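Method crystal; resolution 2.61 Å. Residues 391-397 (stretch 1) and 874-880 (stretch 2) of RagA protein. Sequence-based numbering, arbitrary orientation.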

# COMPACT_ATOMS: atom_id res chain seq x y z
N THR A 391 22.72 -15.84 -19.95
CA THR A 391 23.79 -16.58 -20.59
C THR A 391 23.24 -17.77 -21.36
O THR A 391 23.82 -18.19 -22.36
N PHE A 392 22.11 -18.30 -20.91
CA PHE A 392 21.41 -19.32 -21.68
C PHE A 392 21.09 -18.83 -23.08
O PHE A 392 21.33 -19.53 -24.07
N GLY A 393 20.50 -17.63 -23.19
CA GLY A 393 20.14 -17.10 -24.49
C GLY A 393 21.36 -16.71 -25.31
O GLY A 393 21.37 -16.87 -26.54
N VAL A 394 22.40 -16.21 -24.65
CA VAL A 394 23.65 -15.90 -25.34
C VAL A 394 24.13 -17.10 -26.15
O VAL A 394 24.59 -16.95 -27.29
N LEU A 395 24.03 -18.30 -25.58
CA LEU A 395 24.42 -19.50 -26.31
C LEU A 395 23.32 -19.98 -27.24
O LEU A 395 23.59 -20.38 -28.37
N THR A 396 22.07 -19.97 -26.80
CA THR A 396 21.06 -20.76 -27.51
C THR A 396 20.30 -19.99 -28.57
O THR A 396 19.47 -20.59 -29.26
N MET A 397 20.51 -18.70 -28.72
CA MET A 397 19.79 -17.97 -29.76
C MET A 397 20.39 -18.33 -31.12
O MET A 397 21.61 -18.25 -31.30
N ASN A 874 23.21 -27.80 -16.38
CA ASN A 874 21.90 -27.86 -17.02
C ASN A 874 21.93 -27.26 -18.42
O ASN A 874 21.22 -27.76 -19.30
N ASP A 875 22.71 -26.19 -18.62
CA ASP A 875 22.79 -25.56 -19.94
C ASP A 875 23.14 -26.59 -21.01
O ASP A 875 22.53 -26.63 -22.08
N ARG A 876 24.12 -27.45 -20.71
CA ARG A 876 24.52 -28.44 -21.69
C ARG A 876 23.41 -29.44 -21.99
O ARG A 876 23.48 -30.11 -23.03
N TYR A 877 22.37 -29.53 -21.16
CA TYR A 877 21.24 -30.37 -21.54
C TYR A 877 20.51 -29.79 -22.75
O TYR A 877 19.85 -30.54 -23.48
N PHE A 878 20.64 -28.49 -22.98
CA PHE A 878 20.08 -27.84 -24.15
C PHE A 878 21.09 -27.78 -25.29
O PHE A 878 20.78 -28.18 -26.41
N THR A 879 22.31 -27.32 -25.00
CA THR A 879 23.27 -27.10 -26.08
C THR A 879 23.77 -28.41 -26.71
O THR A 879 24.27 -28.38 -27.83
N GLU A 880 23.66 -29.54 -26.03
CA GLU A 880 24.09 -30.80 -26.64
C GLU A 880 22.92 -31.72 -26.96
O GLU A 880 23.13 -32.90 -27.26

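When two helices run side by side without a direct hydrogen bond between them, side-chain rotamers decide how the gap is filled, as these two segments of RagA illustrate. Their axes run nearly parallel, at 24° and 10.7 Å apart at closest approach. Phe392 leaves its backbone sideways, yet its t rotamer (chi1 169°) carries the ring across to Phe878, whose m rotamer offers a face to the edge of Phe392. The ring centroids lie 5.3 Å apart with planes at 70°, and Phe392 CE1 approaches Phe878 CG to 3.8 Å.

One turn beyond Phe392, Thr396 faces Thr879; both point toward the opposing helix and both adopt p. In Thr396 this places OG1 2.5 Å from Phe392 O, a hydrogen bond that returns the hydroxyl to its own helix, while the methyl groups meet, Thr396 CG2 to Thr879 CG2 at 4.1 Å. Leu395, extended as m,t, adds CD1 at 4.3 Å from Thr879 CG2.

Polar linkage is left to water. Asp875, in m, starts sideways but brings its carboxylate nearer; water 1 donates to Asp875 OD2 at 2.5 Å and to Thr391 OG1 at 2.9 Å. Arg876, by contrast, points away and forms a salt bridge within its own stretch, NE to Glu880 OE2 at 2.6 Å.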

# COMPACT_ATOMS: atom_id res chain seq x y z
CB THR A 391 24.81 -17.05 -19.57
OG1 THR A 391 24.11 -17.64 -18.46
CG2 THR A 391 25.66 -15.90 -19.09
CB PHE A 392 20.14 -19.74 -20.96
CG PHE A 392 19.24 -20.59 -21.79
CD1 PHE A 392 19.61 -21.87 -22.14
CD2 PHE A 392 18.04 -20.09 -22.26
CE1 PHE A 392 18.79 -22.66 -22.92
CE2 PHE A 392 17.20 -20.87 -23.03
CZ PHE A 392 17.58 -22.17 -23.36
CB VAL A 394 24.72 -15.45 -24.32
CG1 VAL A 394 26.08 -15.37 -24.99
CG2 VAL A 394 24.32 -14.10 -23.72
CB LEU A 395 24.79 -20.62 -25.33
CG LEU A 395 25.86 -20.36 -24.27
CD1 LEU A 395 26.14 -21.64 -23.51
CD2 LEU A 395 27.15 -19.78 -24.87
CB THR A 396 20.06 -21.39 -26.53
OG1 THR A 396 19.56 -20.39 -25.64
CG2 THR A 396 20.75 -22.46 -25.74
CB MET A 397 19.85 -16.45 -29.52
CG MET A 397 18.85 -15.91 -28.46
SD MET A 397 17.14 -16.33 -28.82
CE MET A 397 16.85 -15.67 -30.44
CB ASN A 874 20.88 -27.14 -16.15
CG ASN A 874 19.52 -27.77 -16.20
OD1 ASN A 874 18.79 -27.68 -15.23
ND2 ASN A 874 19.17 -28.39 -17.30
CB ASP A 875 23.85 -24.45 -19.96
CG ASP A 875 23.33 -23.11 -19.48
OD1 ASP A 875 22.20 -23.04 -18.95
OD2 ASP A 875 24.08 -22.12 -19.61
CB ARG A 876 25.81 -29.14 -21.24
CG ARG A 876 27.03 -28.21 -21.28
CD ARG A 876 28.38 -28.87 -21.04
NE ARG A 876 28.39 -30.23 -21.55
CZ ARG A 876 28.48 -31.31 -20.77
NH1 ARG A 876 28.56 -31.16 -19.46
NH2 ARG A 876 28.47 -32.53 -21.30
CB TYR A 877 20.25 -30.55 -20.37
CG TYR A 877 18.98 -31.29 -20.73
CD1 TYR A 877 17.85 -30.62 -21.16
CD2 TYR A 877 18.92 -32.66 -20.64
CE1 TYR A 877 16.69 -31.30 -21.50
CE2 TYR A 877 17.77 -33.35 -20.97
CZ TYR A 877 16.66 -32.68 -21.40
OH TYR A 877 15.52 -33.38 -21.72
CB PHE A 878 19.60 -26.44 -23.78
CG PHE A 878 18.56 -26.46 -22.74
CD1 PHE A 878 17.23 -26.56 -23.10
CD2 PHE A 878 18.89 -26.41 -21.39
CE1 PHE A 878 16.25 -26.60 -22.14
CE2 PHE A 878 17.92 -26.44 -20.41
CZ PHE A 878 16.60 -26.54 -20.78
CB THR A 879 24.44 -26.29 -25.57
OG1 THR A 879 24.97 -26.93 -24.41
CG2 THR A 879 23.99 -24.91 -25.23
CB GLU A 880 25.13 -31.48 -25.76
CG GLU A 880 26.34 -30.61 -25.57
CD GLU A 880 27.36 -31.17 -24.63
OE1 GLU A 880 27.26 -32.38 -24.33
OE2 GLU A 880 28.24 -30.42 -24.18
O HOH W 1 24.68 -20.45 -17.80